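Long-range contacts in LRR receptor-like serine/threonine-protein kinase RGI3 (Arabidopsis thaliana, PDB 5HZ0), which acts as a plasma-membrane receptor kinase for RGF peptide hormones, which maintain the root stem cell niche by regulating PLETHORA transcription factors: residues A333-L338 / L357-L362; L285-I290 / I309-I314; L380-D385 / R402-G407. The protein carries 5 engineered substitutions. One frame throughout, in Å; residues are numbered along the deposited sequence.

Contact 1 (A333-L338 / L357-L362); sequences AWQNKL and LSYNSL
Asn360 meets Leu338 and Ala333 with the two ends of its side-chain amide. OD1 of Asn360 accepts the backbone N of Leu338 at 2.9 Å, and the donor is tilted from the carbonyl plane. ND2 of Asn360 makes a nearly straight but weak bond to Ala333 O at 3.3 Å. The CG of Asn360 stands anti to its own carbonyl carbon, beside the backbone N (chi1 -76°). The side chains of Asn360 and Leu338 lie side by side, pointing the same way.

Backbone bonds continue the link. Gln335 N reaches Ser358 O at 2.9 Å, Asn336 N binds Tyr359 O, and Ser361 N binds Leu338 O at 2.8 Å. Beside them, Gln335 OE1 rests 3.8 Å from Tyr359 CB, with the amide and ring planes 23° apart. Apolar side chains also meet: Ala333 CB lies 3.6 Å from Leu357 CD2, and Leu338 CB lies 4.1 Å from Leu362 CD2.

Further out, ND2 of Asn360 also bonds Leu357 O at 2.8 Å. That oxygen lies in the amide plane of Asn360, while ND2 stands above the plane of the Leu357 carbonyl. Asn336 repeats the pattern one turn earlier, binding Ala333 O and Ile309 O through ND2 and Ile314 N through OD1. An alanine in place of Asn360 would probably leave Leu338 N without this acceptor and remove a donor from both Ala333 O and Leu357 O.

On the peptide side, Trp334 NE1 bonds the backbone of the bound peptide, and Ser358 OG bonds Asp356. Trp334, Ser358 and Tyr359 pack on polar side chains of that peptide. The chemistry is that of the asparagine ladder of leucine-rich repeats. A buried amide satisfies backbone polar groups of adjacent turns, next to residues that recognise the hormone.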
ATOM      1  N   ALA A 333      -5.657   1.040  14.451  1.00  4.45           N
ATOM      2  CA  ALA A 333      -5.896   2.332  15.111  1.00  2.00           C
ATOM      3  C   ALA A 333      -4.728   3.355  15.104  1.00  5.98           C
ATOM      4  O   ALA A 333      -4.744   4.300  15.900  1.00  3.15           O
ATOM      5  CB  ALA A 333      -6.441   2.127  16.509  1.00  6.56           C
ATOM      6  N   TRP A 334      -3.668   3.102  14.331  1.00  2.00           N
ATOM      7  CA  TRP A 334      -2.456   3.939  14.398  1.00  2.00           C
ATOM      8  C   TRP A 334      -2.671   5.414  14.032  1.00  2.00           C
ATOM      9  O   TRP A 334      -3.605   5.753  13.316  1.00  2.00           O
ATOM     10  CB  TRP A 334      -1.269   3.326  13.631  1.00  2.00           C
ATOM     11  CG  TRP A 334      -1.442   3.102  12.145  1.00 18.85           C
ATOM     12  CD1 TRP A 334      -2.094   2.058  11.534  1.00 15.37           C
ATOM     13  CD2 TRP A 334      -0.912   3.918  11.079  1.00 14.37           C
ATOM     14  NE1 TRP A 334      -2.020   2.192  10.160  1.00 12.04           N
ATOM     15  CE2 TRP A 334      -1.300   3.321   9.861  1.00 11.59           C
ATOM     16  CE3 TRP A 334      -0.154   5.095  11.043  1.00 20.86           C
ATOM     17  CZ2 TRP A 334      -0.950   3.863   8.624  1.00 11.88           C
ATOM     18  CZ3 TRP A 334       0.189   5.628   9.820  1.00  2.00           C
ATOM     19  CH2 TRP A 334      -0.212   5.015   8.626  1.00  6.18           C
ATOM     20  N   GLN A 335      -1.815   6.281  14.579  1.00  2.00           N
ATOM     21  CA  GLN A 335      -1.899   7.737  14.383  1.00  2.00           C
ATOM     22  C   GLN A 335      -3.243   8.268  14.853  1.00  2.00           C
ATOM     23  O   GLN A 335      -4.051   8.786  14.071  1.00  2.00           O
ATOM     24  CB  GLN A 335      -1.613   8.144  12.924  1.00  6.03           C
ATOM     25  CG  GLN A 335      -1.393   9.632  12.700  1.00  2.00           C
ATOM     26  CD  GLN A 335      -0.282  10.198  13.586  1.00  6.06           C
ATOM     27  OE1 GLN A 335       0.903  10.096  13.260  1.00  2.00           O
ATOM     28  NE2 GLN A 335      -0.670  10.772  14.732  1.00  3.11           N
ATOM     29  N   ASN A 336      -3.459   8.130  16.154  1.00  2.00           N
ATOM     30  CA  ASN A 336      -4.590   8.738  16.829  1.00  3.73           C
ATOM     31  C   ASN A 336      -4.160   9.341  18.165  1.00  4.11           C
ATOM     32  O   ASN A 336      -2.971   9.468  18.447  1.00  7.60           O
ATOM     33  CB  ASN A 336      -5.704   7.705  17.062  1.00  3.92           C
ATOM     34  CG  ASN A 336      -6.576   7.541  15.865  1.00  8.70           C
ATOM     35  OD1 ASN A 336      -7.324   8.459  15.511  1.00  6.22           O
ATOM     36  ND2 ASN A 336      -6.474   6.380  15.205  1.00  2.00           N
ATOM     37  N   LYS A 337      -5.143   9.748  18.953  1.00  6.89           N
ATOM     38  CA  LYS A 337      -4.964  10.175  20.340  1.00 11.06           C
ATOM     39  C   LYS A 337      -5.269   9.123  21.439  1.00 14.01           C
ATOM     40  O   LYS A 337      -5.602   9.496  22.569  1.00 14.22           O
ATOM     41  CB  LYS A 337      -5.680  11.497  20.597  1.00 13.38           C
ATOM     42  CG  LYS A 337      -4.808  12.689  20.384  1.00  5.98           C
ATOM     43  CD  LYS A 337      -4.494  12.935  18.941  1.00 19.78           C
ATOM     44  CE  LYS A 337      -3.504  14.110  18.863  1.00 30.97           C
ATOM     45  NZ  LYS A 337      -2.743  14.166  17.581  1.00 35.27           N
ATOM     46  N   LEU A 338      -5.334   7.844  21.083  1.00 12.33           N
ATOM     47  CA  LEU A 338      -5.638   6.795  22.063  1.00  3.49           C
ATOM     48  C   LEU A 338      -4.727   6.800  23.300  1.00  2.79           C
ATOM     49  O   LEU A 338      -3.510   6.915  23.167  1.00  7.04           O
ATOM     50  CB  LEU A 338      -5.562   5.414  21.405  1.00  8.23           C
ATOM     51  CG  LEU A 338      -6.466   5.100  20.216  1.00 13.16           C
ATOM     52  CD1 LEU A 338      -6.130   3.718  19.685  1.00  2.00           C
ATOM     53  CD2 LEU A 338      -7.935   5.198  20.576  1.00 10.63           C
ATOM     54  N   LEU A 357      -1.267  -0.398  16.357  1.00  4.47           N
ATOM     55  CA  LEU A 357      -1.611   0.676  17.300  1.00  4.80           C
ATOM     56  C   LEU A 357      -0.605   1.856  17.401  1.00  2.73           C
ATOM     57  O   LEU A 357      -0.677   2.659  18.340  1.00  6.65           O
ATOM     58  CB  LEU A 357      -1.969   0.088  18.667  1.00  2.00           C
ATOM     59  CG  LEU A 357      -3.089  -0.955  18.581  1.00  2.00           C
ATOM     60  CD1 LEU A 357      -3.380  -1.588  19.930  1.00  2.00           C
ATOM     61  CD2 LEU A 357      -4.357  -0.350  17.980  1.00  8.68           C
ATOM     62  N   SER A 358       0.365   1.917  16.492  1.00  2.00           N
ATOM     63  CA  SER A 358       1.467   2.904  16.591  1.00  2.68           C
ATOM     64  C   SER A 358       0.985   4.343  16.615  1.00  2.94           C
ATOM     65  O   SER A 358      -0.130   4.651  16.203  1.00  2.00           O
ATOM     66  CB  SER A 358       2.445   2.791  15.410  1.00  2.00           C
ATOM     67  OG  SER A 358       2.969   1.483  15.231  1.00  3.67           O
ATOM     68  N   TYR A 359       1.834   5.222  17.133  1.00  7.35           N
ATOM     69  CA  TYR A 359       1.562   6.658  17.153  1.00  4.94           C
ATOM     70  C   TYR A 359       0.286   6.986  17.914  1.00  2.00           C
ATOM     71  O   TYR A 359      -0.666   7.567  17.380  1.00  2.00           O
ATOM     72  CB  TYR A 359       1.509   7.245  15.732  1.00  7.54           C
ATOM     73  CG  TYR A 359       2.814   7.153  14.980  1.00  2.00           C
ATOM     74  CD1 TYR A 359       3.876   8.009  15.274  1.00  2.00           C
ATOM     75  CD2 TYR A 359       2.980   6.231  13.962  1.00  3.89           C
ATOM     76  CE1 TYR A 359       5.080   7.922  14.587  1.00  2.00           C
ATOM     77  CE2 TYR A 359       4.162   6.135  13.275  1.00  2.00           C
ATOM     78  CZ  TYR A 359       5.205   6.981  13.584  1.00 11.64           C
ATOM     79  OH  TYR A 359       6.370   6.864  12.877  1.00 14.40           O
ATOM     80  N   ASN A 360       0.314   6.642  19.193  1.00  2.00           N
ATOM     81  CA  ASN A 360      -0.711   7.034  20.134  1.00  2.00           C
ATOM     82  C   ASN A 360      -0.053   7.343  21.467  1.00  2.00           C
ATOM     83  O   ASN A 360       1.168   7.462  21.574  1.00  4.02           O
ATOM     84  CB  ASN A 360      -1.744   5.919  20.326  1.00  2.54           C
ATOM     85  CG  ASN A 360      -2.708   5.807  19.164  1.00  6.66           C
ATOM     86  OD1 ASN A 360      -3.623   6.613  19.045  1.00  2.62           O
ATOM     87  ND2 ASN A 360      -2.520   4.797  18.314  1.00  2.00           N
ATOM     88  N   SER A 361      -0.891   7.523  22.471  1.00  2.00           N
ATOM     89  CA  SER A 361      -0.472   7.684  23.848  1.00  8.47           C
ATOM     90  C   SER A 361      -0.579   6.457  24.755  1.00 10.53           C
ATOM     91  O   SER A 361      -0.599   6.600  25.974  1.00 16.10           O
ATOM     92  CB  SER A 361      -1.112   8.902  24.459  1.00  8.96           C
ATOM     93  OG  SER A 361      -0.411  10.016  23.975  1.00 11.88           O
ATOM     94  N   LEU A 362      -0.763   5.282  24.170  1.00  8.09           N
ATOM     95  CA  LEU A 362      -0.916   4.067  24.958  1.00  9.59           C
ATOM     96  C   LEU A 362       0.171   3.904  26.021  1.00 14.07           C
ATOM     97  O   LEU A 362       1.358   4.104  25.750  1.00 18.08           O
ATOM     98  CB  LEU A 362      -0.945   2.850  24.037  1.00  2.00           C
ATOM     99  CG  LEU A 362      -2.064   2.928  23.000  1.00  2.00           C
ATOM    100  CD1 LEU A 362      -1.863   1.898  21.887  1.00  2.00           C
ATOM    101  CD2 LEU A 362      -3.408   2.777  23.700  1.00  2.00           C
TER

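Contact 2 (L285-I290 / I309-I314); sequences LSVNQI and IDNNLI
Val287 and Asn288 bond through their backbone nitrogens to the turn that follows them in the stack. Val287 N gives to Asp310 O at 3.0 Å, and Asn288 N gives to Asn311 O at the same distance. Leu313 N returns a bond to Ile290 O at 2.8 Å.

The side-chain hydrogen bonds centre on Asn312. Its CG stands anti to the carbonyl carbon, beside the backbone N (chi1 -76°). Its OD1 accepts Ile290 N at 3.2 Å, from a donor tilted 30° off the carbonyl plane. Its ND2 bonds Ile309 O at 2.9 Å, standing above the plane of that carbonyl, and makes a weak bond to Leu285 O. Within the same turn, Asn311 ND2 bonds the anti lone pair of Asp310 OD2.

Apolar contacts fill in around these bonds. Ile290 CG2 lies 4.1 Å from Ile314 CG1, the two side chains running side by side. Val287 CG2 meets Asn311 CB at 3.9 Å. Leu313 CD1 also lies against the backbone of the other segment, 3.6 Å from Gln289 O.

Asn288 carries the same bonding back to Phe261 and Leu266. Asn311 also packs on a basic side chain of the bound peptide. The two segments are loops directly after the parallel strands 282-284 and 306-308. They join successive repeats of the solenoid, and the later segment leads into the short strand 315-316.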
ATOM      1  N   LEU A 285     -12.457   3.774   8.103  1.00 10.15           N
ATOM      2  CA  LEU A 285     -12.432   5.239   8.285  1.00  5.73           C
ATOM      3  C   LEU A 285     -11.056   5.934   8.132  1.00 10.06           C
ATOM      4  O   LEU A 285     -10.924   7.130   8.414  1.00 13.86           O
ATOM      5  CB  LEU A 285     -13.107   5.610   9.604  1.00  2.00           C
ATOM      6  CG  LEU A 285     -14.550   5.080   9.648  1.00  2.00           C
ATOM      7  CD1 LEU A 285     -15.208   5.413  10.957  1.00  2.00           C
ATOM      8  CD2 LEU A 285     -15.379   5.616   8.469  1.00  2.00           C
ATOM      9  N   SER A 286     -10.033   5.186   7.730  1.00  7.63           N
ATOM     10  CA  SER A 286      -8.650   5.683   7.714  1.00  7.44           C
ATOM     11  C   SER A 286      -8.405   7.034   7.021  1.00  7.86           C
ATOM     12  O   SER A 286      -8.946   7.305   5.958  1.00  2.19           O
ATOM     13  CB  SER A 286      -7.746   4.648   7.058  1.00  5.40           C
ATOM     14  OG  SER A 286      -7.806   3.418   7.755  1.00 11.89           O
ATOM     15  N   VAL A 287      -7.540   7.855   7.614  1.00 11.38           N
ATOM     16  CA  VAL A 287      -7.174   9.158   7.059  1.00  2.00           C
ATOM     17  C   VAL A 287      -8.362  10.118   6.931  1.00  2.00           C
ATOM     18  O   VAL A 287      -8.867  10.396   5.845  1.00  2.00           O
ATOM     19  CB  VAL A 287      -6.449   9.025   5.722  1.00  8.06           C
ATOM     20  CG1 VAL A 287      -5.759  10.353   5.360  1.00  2.00           C
ATOM     21  CG2 VAL A 287      -5.440   7.880   5.779  1.00  2.00           C
ATOM     22  N   ASN A 288      -8.821  10.577   8.087  1.00  2.00           N
ATOM     23  CA  ASN A 288      -9.855  11.582   8.211  1.00  2.00           C
ATOM     24  C   ASN A 288      -9.576  12.443   9.425  1.00  4.55           C
ATOM     25  O   ASN A 288      -8.444  12.509   9.903  1.00  2.32           O
ATOM     26  CB  ASN A 288     -11.220  10.960   8.362  1.00  2.00           C
ATOM     27  CG  ASN A 288     -11.774  10.483   7.063  1.00 14.18           C
ATOM     28  OD1 ASN A 288     -12.065  11.295   6.194  1.00  2.00           O
ATOM     29  ND2 ASN A 288     -11.951   9.151   6.920  1.00  2.00           N
ATOM     30  N   GLN A 289     -10.574  13.218   9.822  1.00  5.78           N
ATOM     31  CA  GLN A 289     -10.506  14.018  11.045  1.00 12.29           C
ATOM     32  C   GLN A 289     -11.346  13.596  12.246  1.00 12.27           C
ATOM     33  O   GLN A 289     -11.591  14.408  13.142  1.00 11.97           O
ATOM     34  CB  GLN A 289     -10.508  15.527  10.772  1.00 10.54           C
ATOM     35  CG  GLN A 289      -9.230  15.975  10.060  1.00  2.00           C
ATOM     36  CD  GLN A 289      -9.536  17.051   9.048  1.00 22.95           C
ATOM     37  OE1 GLN A 289     -10.162  18.065   9.378  1.00 16.82           O
ATOM     38  NE2 GLN A 289      -9.135  16.826   7.799  1.00 23.95           N
ATOM     39  N   ILE A 290     -11.875  12.381  12.189  1.00 12.15           N
ATOM     40  CA  ILE A 290     -12.780  11.857  13.203  1.00  7.53           C
ATOM     41  C   ILE A 290     -12.234  11.957  14.632  1.00  6.92           C
ATOM     42  O   ILE A 290     -11.122  11.521  14.927  1.00  6.70           O
ATOM     43  CB  ILE A 290     -13.190  10.400  12.842  1.00  2.00           C
ATOM     44  CG1 ILE A 290     -14.085  10.426  11.595  1.00  2.00           C
ATOM     45  CG2 ILE A 290     -13.905   9.720  14.018  1.00  2.00           C
ATOM     46  CD1 ILE A 290     -13.939   9.228  10.694  1.00 25.76           C
ATOM     47  N   ILE A 309      -9.372   2.345  11.535  1.00  9.05           N
ATOM     48  CA  ILE A 309      -9.642   3.701  12.005  1.00  2.82           C
ATOM     49  C   ILE A 309      -8.418   4.610  12.099  1.00  5.23           C
ATOM     50  O   ILE A 309      -8.413   5.587  12.850  1.00  2.00           O
ATOM     51  CB  ILE A 309     -10.522   3.712  13.267  1.00  5.62           C
ATOM     52  CG1 ILE A 309      -9.804   3.035  14.434  1.00  2.00           C
ATOM     53  CG2 ILE A 309     -11.875   3.046  12.956  1.00  2.00           C
ATOM     54  CD1 ILE A 309     -10.545   3.165  15.735  1.00  2.00           C
ATOM     55  N   ASP A 310      -7.328   4.190  11.479  1.00  9.53           N
ATOM     56  CA  ASP A 310      -6.057   4.898  11.602  1.00  2.00           C
ATOM     57  C   ASP A 310      -6.085   6.315  11.024  1.00 10.72           C
ATOM     58  O   ASP A 310      -6.998   6.683  10.275  1.00  2.00           O
ATOM     59  CB  ASP A 310      -4.947   4.103  10.933  1.00  2.00           C
ATOM     60  CG  ASP A 310      -5.217   3.864   9.478  1.00 16.93           C
ATOM     61  OD1 ASP A 310      -6.091   3.018   9.169  1.00 16.27           O
ATOM     62  OD2 ASP A 310      -4.557   4.519   8.639  1.00 19.48           O
ATOM     63  N   ASN A 311      -5.094   7.111  11.435  1.00  9.10           N
ATOM     64  CA  ASN A 311      -4.919   8.473  10.969  1.00  2.00           C
ATOM     65  C   ASN A 311      -6.159   9.338  11.157  1.00  3.16           C
ATOM     66  O   ASN A 311      -6.767   9.817  10.196  1.00  2.00           O
ATOM     67  CB  ASN A 311      -4.435   8.490   9.522  1.00  2.00           C
ATOM     68  CG  ASN A 311      -2.958   8.155   9.404  1.00 12.19           C
ATOM     69  OD1 ASN A 311      -2.100   9.027   9.550  1.00 14.59           O
ATOM     70  ND2 ASN A 311      -2.653   6.893   9.141  1.00  2.00           N
ATOM     71  N   ASN A 312      -6.507   9.539  12.422  1.00  2.61           N
ATOM     72  CA  ASN A 312      -7.628  10.386  12.807  1.00  2.00           C
ATOM     73  C   ASN A 312      -7.307  11.144  14.096  1.00  6.96           C
ATOM     74  O   ASN A 312      -6.144  11.295  14.475  1.00  2.00           O
ATOM     75  CB  ASN A 312      -8.899   9.556  12.989  1.00  9.07           C
ATOM     76  CG  ASN A 312      -9.514   9.137  11.672  1.00  7.15           C
ATOM     77  OD1 ASN A 312     -10.082   9.964  10.967  1.00  2.00           O
ATOM     78  ND2 ASN A 312      -9.407   7.844  11.333  1.00  2.00           N
ATOM     79  N   LEU A 313      -8.341  11.720  14.687  1.00  2.00           N
ATOM     80  CA  LEU A 313      -8.274  12.385  15.988  1.00 18.90           C
ATOM     81  C   LEU A 313      -8.848  11.600  17.201  1.00  9.12           C
ATOM     82  O   LEU A 313      -9.222  12.199  18.209  1.00  7.99           O
ATOM     83  CB  LEU A 313      -8.792  13.835  15.892  1.00 13.71           C
ATOM     84  CG  LEU A 313      -8.153  14.732  14.807  1.00 13.53           C
ATOM     85  CD1 LEU A 313      -8.846  16.088  14.759  1.00 11.07           C
ATOM     86  CD2 LEU A 313      -6.633  14.907  14.961  1.00  2.00           C
ATOM     87  N   ILE A 314      -9.078  10.303  17.053  1.00 14.77           N
ATOM     88  CA  ILE A 314      -9.802   9.539  18.091  1.00  2.55           C
ATOM     89  C   ILE A 314      -9.081   9.503  19.446  1.00  6.70           C
ATOM     90  O   ILE A 314      -7.895   9.178  19.524  1.00 11.93           O
ATOM     91  CB  ILE A 314     -10.117   8.140  17.595  1.00  6.02           C
ATOM     92  CG1 ILE A 314     -10.794   8.249  16.225  1.00  2.00           C
ATOM     93  CG2 ILE A 314     -10.951   7.336  18.648  1.00  5.60           C
ATOM     94  CD1 ILE A 314     -10.972   6.926  15.521  1.00 29.89           C
TER

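Contact 3 (L380-D385 / R402-G407); sequences LLLSND and RLRLNG
Leu382 and Arg404 meet through the way their chains bend. Leu382 carries CG between its backbone N and carbonyl carbon (chi1 68°). Arg404 turns at chi3 (63°), which swings NE out of the line of the chain. Leu382 CD2 sits over the centre of one face of the Arg404 guanidinium, 3.5 Å from CZ of Arg404. The two side chains run side by side and point the same way.

Leu380 meets the arginine chains lower down. Its CD2 lies 3.4 Å from Arg404 CG and 3.9 Å from Arg402 CG. Asn406 flanks Leu382, with Asn406 OD1 at 3.6 Å from Leu382 CB. The same OD1 takes a weak hydrogen bond from Arg404 NE. On the buried side, Leu381 CB packs against Leu405 CD2 at 4.0 Å.

The backbones hold this packing in register. Leu381 N bonds Arg404 O at 2.9 Å, Ser383 N bonds Asn406 O at 2.8 Å, and Asn384 N bonds Gly407 O. Gly407 has a positive phi, and a CB there would point toward 380-385.

The charged ends have partners beyond the two segments. Arg404 NH2 forms a salt bridge with Asp428, which should help to position the guanidinium, and Arg402 makes a cation-pi contact with Phe426. NH1 of Arg402 and NH1 of Arg404 each form a salt bridge to the backbone of the bound peptide, consistent with recognition of a terminal carboxylate.

Leu380 and Arg404 are paired in a parallel beta bridge. Neighbouring parallel strands running into stacked turns are characteristic of the leucine-rich repeat solenoid. Here the strand 402-404 supplies two arginines of the peptide recognition site.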
ATOM      1  N   LEU A 380       2.431  -4.009  15.642  1.00 10.92           N
ATOM      2  CA  LEU A 380       3.071  -2.700  15.551  1.00  6.95           C
ATOM      3  C   LEU A 380       2.504  -1.778  16.607  1.00 10.42           C
ATOM      4  O   LEU A 380       1.362  -1.310  16.513  1.00  2.00           O
ATOM      5  CB  LEU A 380       2.818  -2.123  14.169  1.00  7.51           C
ATOM      6  CG  LEU A 380       3.088  -3.143  13.059  1.00 13.33           C
ATOM      7  CD1 LEU A 380       2.477  -2.709  11.739  1.00 20.23           C
ATOM      8  CD2 LEU A 380       4.587  -3.400  12.912  1.00  2.18           C
ATOM      9  N   LEU A 381       3.319  -1.600  17.643  1.00  2.00           N
ATOM     10  CA  LEU A 381       3.065  -0.760  18.811  1.00  7.68           C
ATOM     11  C   LEU A 381       3.964   0.494  18.908  1.00 12.04           C
ATOM     12  O   LEU A 381       4.068   1.115  19.976  1.00  2.00           O
ATOM     13  CB  LEU A 381       3.109  -1.601  20.092  1.00  2.00           C
ATOM     14  CG  LEU A 381       2.183  -2.818  20.185  1.00  2.00           C
ATOM     15  CD1 LEU A 381       2.297  -3.413  21.569  1.00  8.03           C
ATOM     16  CD2 LEU A 381       0.733  -2.482  19.871  1.00  3.01           C
ATOM     17  N   LEU A 382       4.708   0.772  17.843  1.00  5.71           N
ATOM     18  CA  LEU A 382       5.738   1.800  17.871  1.00  4.49           C
ATOM     19  C   LEU A 382       5.221   3.199  18.207  1.00  6.38           C
ATOM     20  O   LEU A 382       4.055   3.514  17.985  1.00  6.22           O
ATOM     21  CB  LEU A 382       6.594   1.788  16.591  1.00  5.16           C
ATOM     22  CG  LEU A 382       6.047   2.184  15.216  1.00  6.37           C
ATOM     23  CD1 LEU A 382       6.141   3.689  14.957  1.00  2.00           C
ATOM     24  CD2 LEU A 382       6.782   1.425  14.142  1.00  2.21           C
ATOM     25  N   SER A 383       6.088   4.017  18.793  1.00  4.22           N
ATOM     26  CA  SER A 383       5.704   5.369  19.215  1.00  6.46           C
ATOM     27  C   SER A 383       4.465   5.451  20.124  1.00  2.97           C
ATOM     28  O   SER A 383       3.386   5.851  19.706  1.00  2.65           O
ATOM     29  CB  SER A 383       5.556   6.322  18.030  1.00  9.13           C
ATOM     30  OG  SER A 383       5.047   7.560  18.493  1.00 14.64           O
ATOM     31  N   ASN A 384       4.641   5.054  21.369  1.00  2.00           N
ATOM     32  CA  ASN A 384       3.615   5.206  22.379  1.00  2.00           C
ATOM     33  C   ASN A 384       4.341   5.502  23.675  1.00  5.07           C
ATOM     34  O   ASN A 384       5.521   5.844  23.654  1.00  6.60           O
ATOM     35  CB  ASN A 384       2.768   3.931  22.509  1.00  2.58           C
ATOM     36  CG  ASN A 384       1.689   3.832  21.448  1.00  7.04           C
ATOM     37  OD1 ASN A 384       0.678   4.500  21.542  1.00  2.00           O
ATOM     38  ND2 ASN A 384       1.905   2.992  20.438  1.00  2.00           N
ATOM     39  N   ASP A 385       3.619   5.443  24.786  1.00  9.66           N
ATOM     40  CA  ASP A 385       4.207   5.534  26.124  1.00 13.99           C
ATOM     41  C   ASP A 385       4.418   4.200  26.836  1.00  5.97           C
ATOM     42  O   ASP A 385       4.445   4.164  28.059  1.00  7.58           O
ATOM     43  CB  ASP A 385       3.527   6.564  27.029  1.00 22.08           C
ATOM     44  CG  ASP A 385       4.448   7.037  28.151  1.00 31.17           C
ATOM     45  OD1 ASP A 385       5.677   7.085  27.916  1.00 34.67           O
ATOM     46  OD2 ASP A 385       3.962   7.340  29.263  1.00 35.22           O
ATOM     47  N   ARG A 402       6.392  -9.574  11.411  1.00 21.26           N
ATOM     48  CA  ARG A 402       6.863  -8.205  11.601  1.00  3.57           C
ATOM     49  C   ARG A 402       6.500  -7.675  12.986  1.00  8.16           C
ATOM     50  O   ARG A 402       5.318  -7.569  13.345  1.00  2.96           O
ATOM     51  CB  ARG A 402       6.268  -7.317  10.508  1.00  6.50           C
ATOM     52  CG  ARG A 402       6.542  -5.817  10.634  1.00  5.26           C
ATOM     53  CD  ARG A 402       6.017  -5.117   9.396  1.00  3.20           C
ATOM     54  NE  ARG A 402       6.441  -3.733   9.334  1.00 19.75           N
ATOM     55  CZ  ARG A 402       7.619  -3.346   8.870  1.00 15.39           C
ATOM     56  NH1 ARG A 402       7.927  -2.057   8.846  1.00 16.11           N
ATOM     57  NH2 ARG A 402       8.483  -4.251   8.431  1.00  9.06           N
ATOM     58  N   LEU A 403       7.531  -7.348  13.758  1.00  3.26           N
ATOM     59  CA  LEU A 403       7.382  -6.859  15.120  1.00  3.01           C
ATOM     60  C   LEU A 403       8.042  -5.478  15.291  1.00 14.29           C
ATOM     61  O   LEU A 403       9.260  -5.328  15.096  1.00 11.75           O
ATOM     62  CB  LEU A 403       8.028  -7.837  16.102  1.00  3.25           C
ATOM     63  CG  LEU A 403       7.884  -7.412  17.569  1.00  3.07           C
ATOM     64  CD1 LEU A 403       6.418  -7.433  18.007  1.00  6.84           C
ATOM     65  CD2 LEU A 403       8.733  -8.265  18.509  1.00  3.37           C
ATOM     66  N   ARG A 404       7.252  -4.460  15.620  1.00 15.71           N
ATOM     67  CA  ARG A 404       7.841  -3.146  15.880  1.00 11.03           C
ATOM     68  C   ARG A 404       7.349  -2.568  17.196  1.00 12.59           C
ATOM     69  O   ARG A 404       6.179  -2.182  17.327  1.00  2.00           O
ATOM     70  CB  ARG A 404       7.526  -2.210  14.727  1.00  2.27           C
ATOM     71  CG  ARG A 404       7.944  -2.773  13.381  1.00  2.55           C
ATOM     72  CD  ARG A 404       8.073  -1.677  12.365  1.00 10.74           C
ATOM     73  NE  ARG A 404       9.131  -0.750  12.767  1.00 12.45           N
ATOM     74  CZ  ARG A 404       9.442   0.366  12.117  1.00 15.49           C
ATOM     75  NH1 ARG A 404       8.774   0.709  11.017  1.00  2.44           N
ATOM     76  NH2 ARG A 404      10.424   1.134  12.573  1.00  2.43           N
ATOM     77  N   LEU A 405       8.252  -2.578  18.177  1.00  2.26           N
ATOM     78  CA  LEU A 405       8.013  -2.036  19.516  1.00 10.63           C
ATOM     79  C   LEU A 405       8.729  -0.710  19.778  1.00  6.33           C
ATOM     80  O   LEU A 405       8.721  -0.200  20.899  1.00  2.41           O
ATOM     81  CB  LEU A 405       8.345  -3.068  20.598  1.00  8.36           C
ATOM     82  CG  LEU A 405       7.601  -4.403  20.512  1.00 10.56           C
ATOM     83  CD1 LEU A 405       7.914  -5.263  21.728  1.00  8.08           C
ATOM     84  CD2 LEU A 405       6.115  -4.182  20.384  1.00  2.19           C
ATOM     85  N   ASN A 406       9.391  -0.196  18.748  1.00  6.55           N
ATOM     86  CA  ASN A 406      10.275   0.961  18.867  1.00  9.67           C
ATOM     87  C   ASN A 406       9.599   2.271  19.288  1.00  7.91           C
ATOM     88  O   ASN A 406       8.437   2.507  18.974  1.00  6.52           O
ATOM     89  CB  ASN A 406      11.096   1.135  17.581  1.00  2.14           C
ATOM     90  CG  ASN A 406      10.235   1.274  16.348  1.00  9.12           C
ATOM     91  OD1 ASN A 406       9.742   0.288  15.814  1.00 16.76           O
ATOM     92  ND2 ASN A 406      10.057   2.505  15.878  1.00  6.74           N
ATOM     93  N   GLY A 407      10.329   3.121  20.011  1.00  5.80           N
ATOM     94  CA  GLY A 407       9.772   4.390  20.448  1.00  2.00           C
ATOM     95  C   GLY A 407       8.827   4.285  21.626  1.00  3.17           C
ATOM     96  O   GLY A 407       7.715   4.828  21.612  1.00  2.00           O
TER

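In the fold
From the N terminus, the contacts follow one another in series: contact 2, then contact 1, then contact 3. None nests within or crosses another. Contact 2 closes the loop between 290 and 309, contact 1 that between 338 and 357, and contact 3 that between 385 and 402. Each thus joins two adjacent turns of the extracellular leucine-rich repeat solenoid. Contact 2 meets contact 1 where Asn311 N approaches Trp334 O. Contact 1 meets contact 3 where Leu357 N approaches Leu380 O. Contacts 2 and 3 do not touch, and their centres are about 19 Å apart. Together they make a continuous run of stacked turns, several of whose residues reach the bound peptide.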